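Local coordinates for protein cAMP factor (Mobiluncus curtisii, PDB 6JLC) that probably acts as a secreted pore-forming toxin of the CAMP factor family, which takes part in the co-operative lysis of red blood cells, at residues K95-K98 with A99-L103; R132-Y135 with E136-S139. One frame throughout, in Å; residues are numbered along the deposited sequence.

How the contacts relate
Two neighbouring helices of an all-helical chain supply both examples, and each is a set of local contacts between residues about one turn apart. Contact 1 comes first in sequence and leads from a loop into the start of helix 97-114; contact 2 follows in the last turns of helix 121-139, the next helix along. Their centres lie about 10 Å apart, on the same side of the chain's centre, and they touch. Glu102 OE1 of contact 1 forms a salt bridge with Arg137 NH1 of contact 2 (2.9 Å), and Ala99 packs on Val138. The beginning of one helix is thereby joined to the end of its successor in this C-terminal part of the protein, which holds its CAMP factor family region.

Contact 1 (K95-K98 with A99-L103); sequences KIQK and AHVEL
Ala99, buried at the tightly packed side of this first helical turn, meets Lys95 CB to CB at 3.8 Å, with Tyr141 also against it. The rest of the lysine chain leads away, and NZ forms a salt bridge with Asp143 and a hydrogen bond to Tyr141 O. The His100 ring packs on the same lysine CB. With CG beside the backbone N (chi1 -67°), the ring turns back toward the residues before the helix; Lys95 O lies at the ring edge, in its plane, 3.6 Å from His100 CE1. ND1 gives a weak hydrogen bond to Ile96 O, while Tyr153 stacks on the imidazole.

This is the N-terminal turn of helix 97-114: Ala99 N and His100 N make only weak bonds three residues back, to Ile96 O and Gln97 O, before the i to i+4 pattern begins with Val101 N. That amide meets Gln97 O at 2.9 Å, and Glu102 N reaches Lys98 O at 3.1 Å.

The more open side carries longer polar chains, Lys98 being exposed. Lys98 runs nearly extended from CB to CE and turns only at its last torsion (chi4 -84°), which brings NZ to 2.7 Å from Glu102 OE2. This salt bridge spans one turn and uses the syn side of the carboxylate, with the ammonium 22° out of its plane. The other oxygen, Glu102 OE1, is held by Tyr141 OH and Arg137, a double grip that probably fixes the rotation of the carboxylate. Next round the helix, Gln97 and exposed Val101 cross at about a right angle; NE2 of Gln97 passes 3.6 Å from CG2 of Val101 on its way to Asp36.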
loop_
_atom_site.group_PDB
_atom_site.type_symbol
_atom_site.label_atom_id
_atom_site.label_comp_id
_atom_site.label_asym_id
_atom_site.label_seq_id
_atom_site.Cartn_x
_atom_site.Cartn_y
_atom_site.Cartn_z
ATOM N N LYS A 95 14.215 2.504 -0.769
ATOM C CA LYS A 95 15.154 1.487 -0.321
ATOM C C LYS A 95 15.482 0.527 -1.462
ATOM O O LYS A 95 14.717 0.371 -2.416
ATOM C CB LYS A 95 14.584 0.703 0.874
ATOM C CG LYS A 95 14.490 1.520 2.161
ATOM C CD LYS A 95 15.879 1.849 2.683
ATOM C CE LYS A 95 15.806 2.797 3.871
ATOM N NZ LYS A 95 17.187 3.192 4.285
ATOM N N ILE A 96 16.632 -0.137 -1.341
ATOM C CA ILE A 96 17.004 -1.134 -2.329
ATOM C C ILE A 96 15.948 -2.246 -2.367
ATOM O O ILE A 96 15.175 -2.451 -1.419
ATOM C CB ILE A 96 18.398 -1.710 -2.036
ATOM C CG1 ILE A 96 18.486 -2.214 -0.587
ATOM C CG2 ILE A 96 19.470 -0.664 -2.336
ATOM C CD1 ILE A 96 19.763 -2.978 -0.283
ATOM N N GLN A 97 15.919 -2.968 -3.489
ATOM C CA GLN A 97 14.884 -3.980 -3.690
ATOM C C GLN A 97 14.946 -5.070 -2.622
ATOM O O GLN A 97 13.902 -5.615 -2.234
ATOM C CB GLN A 97 15.013 -4.568 -5.100
ATOM C CG GLN A 97 14.034 -5.689 -5.436
ATOM C CD GLN A 97 12.577 -5.248 -5.411
ATOM O OE1 GLN A 97 12.268 -4.052 -5.465
ATOM N NE2 GLN A 97 11.667 -6.221 -5.349
ATOM N N LYS A 98 16.148 -5.360 -2.106
ATOM C CA LYS A 98 16.322 -6.386 -1.075
ATOM C C LYS A 98 15.469 -6.102 0.156
ATOM O O LYS A 98 14.929 -7.030 0.772
ATOM C CB LYS A 98 17.799 -6.475 -0.687
ATOM C CG LYS A 98 18.176 -7.564 0.302
ATOM C CD LYS A 98 19.605 -7.320 0.804
ATOM C CE LYS A 98 20.245 -8.570 1.383
ATOM N NZ LYS A 98 19.880 -8.811 2.805
ATOM N N ALA A 99 15.339 -4.823 0.535
ATOM C CA ALA A 99 14.479 -4.475 1.662
ATOM C C ALA A 99 13.038 -4.894 1.400
ATOM O O ALA A 99 12.360 -5.411 2.295
ATOM C CB ALA A 99 14.558 -2.972 1.951
ATOM N N HIS A 100 12.559 -4.687 0.175
ATOM C CA HIS A 100 11.165 -4.980 -0.135
ATOM C C HIS A 100 10.914 -6.474 -0.305
ATOM O O HIS A 100 9.822 -6.961 0.017
ATOM C CB HIS A 100 10.750 -4.237 -1.395
ATOM C CG HIS A 100 10.714 -2.758 -1.209
ATOM N ND1 HIS A 100 11.756 -1.933 -1.588
ATOM C CD2 HIS A 100 9.780 -1.953 -0.650
ATOM C CE1 HIS A 100 11.452 -0.682 -1.289
ATOM N NE2 HIS A 100 10.260 -0.667 -0.717
ATOM N N VAL A 101 11.881 -7.201 -0.852
ATOM C CA VAL A 101 11.732 -8.653 -0.946
ATOM C C VAL A 101 11.598 -9.255 0.449
ATOM O O VAL A 101 10.717 -10.091 0.707
ATOM C CB VAL A 101 12.913 -9.261 -1.716
ATOM C CG1 VAL A 101 12.883 -10.787 -1.603
ATOM C CG2 VAL A 101 12.852 -8.828 -3.175
ATOM N N GLU A 102 12.455 -8.818 1.372
ATOM C CA GLU A 102 12.445 -9.366 2.724
ATOM C C GLU A 102 11.174 -8.973 3.476
ATOM O O GLU A 102 10.536 -9.821 4.113
ATOM C CB GLU A 102 13.702 -8.925 3.479
ATOM C CG GLU A 102 14.975 -9.474 2.849
ATOM C CD GLU A 102 16.230 -9.211 3.662
ATOM O OE1 GLU A 102 16.135 -8.687 4.794
ATOM O OE2 GLU A 102 17.321 -9.540 3.150
ATOM N N LEU A 103 10.775 -7.694 3.411
ATOM C CA LEU A 103 9.541 -7.302 4.086
ATOM C C LEU A 103 8.328 -7.943 3.421
ATOM O O LEU A 103 7.390 -8.370 4.105
ATOM C CB LEU A 103 9.410 -5.775 4.123
ATOM C CG LEU A 103 8.397 -5.174 5.111
ATOM C CD1 LEU A 103 8.604 -5.663 6.527
ATOM C CD2 LEU A 103 8.515 -3.690 5.085
#

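Contact 2 (R132-Y135 with E136-S139); sequences RATY and ERVS
Ser139 and Tyr135 make the closest polar side-chain contact of this helical segment. Ser139 OG, placed beside its own backbone N by chi1 of -77°, turns back one turn and donates to Tyr135 O at 2.8 Å, a common use of a serine hydroxyl within a helix. Ser139 N reaches the same carbonyl at 3.0 Å from the opposite face of its plane, so two donors grip one oxygen.

Further backbone bonds follow the i to i+4 rule: Glu136 N to Arg132 O, Arg137 N to Ala133 O, and Val138 N to Thr134 O.

Packing against an aromatic ring accompanies the serine bond. The same OG sits over one face of Tyr135, 3.1 Å above the ring plane and displaced toward the rim on the CE2 side.

Two waters add bridges, one between side chains and one from a backbone carbonyl weakly to a carboxylate. Arg137 bends at its third torsion (chi3 -22°) and lays one face of its guanidinium over Thr134 CA. Water 2, at the edge and in the plane of that group, accepts from Arg137 NH2 at 2.9 Å and donates to Thr134 OG1 at 3.0 Å; OG1 also bonds to Asp130 O. Water 1 donates to Ala133 O at 2.7 Å and weakly to Glu136 OE2.

Toward helix 97-114, home of Arg137's partner Glu102, Thr134 rests on Leu103 and Ser106; Val138 and Ser139 touch Leu92 in the loop before it; toward helix 68-91, Arg132 bridges to Glu80, while Tyr135 bonds to Asn91 and takes a cation-pi contact from Lys87.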
loop_
_atom_site.group_PDB
_atom_site.type_symbol
_atom_site.label_atom_id
_atom_site.label_comp_id
_atom_site.label_asym_id
_atom_site.label_seq_id
_atom_site.Cartn_x
_atom_site.Cartn_y
_atom_site.Cartn_z
ATOM N N ARG A 132 7.659 -6.973 12.903
ATOM C CA ARG A 132 8.334 -5.834 13.520
ATOM C C ARG A 132 9.841 -5.937 13.355
ATOM O O ARG A 132 10.507 -4.945 13.030
ATOM C CB ARG A 132 7.968 -5.734 15.000
ATOM C CG ARG A 132 6.504 -5.354 15.211
ATOM C CD ARG A 132 6.062 -5.575 16.638
ATOM N NE ARG A 132 4.664 -5.210 16.812
ATOM C CZ ARG A 132 3.995 -5.338 17.951
ATOM N NH1 ARG A 132 4.603 -5.833 19.021
ATOM N NH2 ARG A 132 2.716 -4.988 18.011
ATOM N N ALA A 133 10.393 -7.124 13.594
ATOM C CA ALA A 133 11.832 -7.311 13.455
ATOM C C ALA A 133 12.272 -7.073 12.018
ATOM O O ALA A 133 13.339 -6.486 11.771
ATOM C CB ALA A 133 12.222 -8.715 13.910
ATOM N N THR A 134 11.461 -7.520 11.058
ATOM C CA THR A 134 11.834 -7.368 9.657
ATOM C C THR A 134 11.778 -5.907 9.243
ATOM O O THR A 134 12.692 -5.415 8.571
ATOM C CB THR A 134 10.930 -8.226 8.768
ATOM O OG1 THR A 134 11.073 -9.603 9.152
ATOM C CG2 THR A 134 11.340 -8.093 7.309
ATOM N N TYR A 135 10.730 -5.195 9.655
ATOM C CA TYR A 135 10.659 -3.773 9.342
ATOM C C TYR A 135 11.855 -3.029 9.912
ATOM O O TYR A 135 12.483 -2.218 9.220
ATOM C CB TYR A 135 9.371 -3.159 9.869
ATOM C CG TYR A 135 9.298 -1.699 9.486
ATOM C CD1 TYR A 135 8.773 -1.318 8.256
ATOM C CD2 TYR A 135 9.815 -0.707 10.321
ATOM C CE1 TYR A 135 8.732 0.018 7.882
ATOM C CE2 TYR A 135 9.782 0.625 9.947
ATOM C CZ TYR A 135 9.241 0.974 8.726
ATOM O OH TYR A 135 9.196 2.294 8.351
ATOM N N GLU A 136 12.162 -3.266 11.191
ATOM C CA GLU A 136 13.283 -2.568 11.811
ATOM C C GLU A 136 14.589 -2.884 11.096
ATOM O O GLU A 136 15.406 -1.987 10.865
ATOM C CB GLU A 136 13.375 -2.920 13.295
ATOM C CG GLU A 136 14.431 -2.107 14.026
ATOM C CD GLU A 136 14.732 -2.638 15.411
ATOM O OE1 GLU A 136 14.069 -2.197 16.374
ATOM O OE2 GLU A 136 15.633 -3.494 15.535
ATOM N N ARG A 137 14.792 -4.147 10.697
ATOM C CA ARG A 137 16.031 -4.510 10.015
ATOM C C ARG A 137 16.156 -3.806 8.665
ATOM O O ARG A 137 17.167 -3.157 8.378
ATOM C CB ARG A 137 16.117 -6.021 9.826
ATOM C CG ARG A 137 17.406 -6.464 9.137
ATOM C CD ARG A 137 17.325 -7.901 8.653
ATOM N NE ARG A 137 16.306 -8.650 9.371
ATOM C CZ ARG A 137 15.328 -9.323 8.783
ATOM N NH1 ARG A 137 15.240 -9.344 7.452
ATOM N NH2 ARG A 137 14.442 -9.974 9.527
ATOM N N VAL A 138 15.146 -3.948 7.803
ATOM C CA VAL A 138 15.304 -3.440 6.440
ATOM C C VAL A 138 15.244 -1.920 6.401
ATOM O O VAL A 138 15.641 -1.322 5.394
ATOM C CB VAL A 138 14.257 -4.048 5.485
ATOM C CG1 VAL A 138 14.274 -5.584 5.602
ATOM C CG2 VAL A 138 12.873 -3.477 5.773
ATOM N N SER A 139 14.757 -1.281 7.475
ATOM C CA SER A 139 14.741 0.180 7.538
ATOM C C SER A 139 16.144 0.757 7.504
ATOM O O SER A 139 16.334 1.903 7.086
ATOM C CB SER A 139 14.034 0.653 8.804
ATOM O OG SER A 139 12.636 0.544 8.651
HETATM O O HOH W 1 15.286 -6.365 13.621
HETATM O O HOH W 2 12.885 -11.471 7.641
#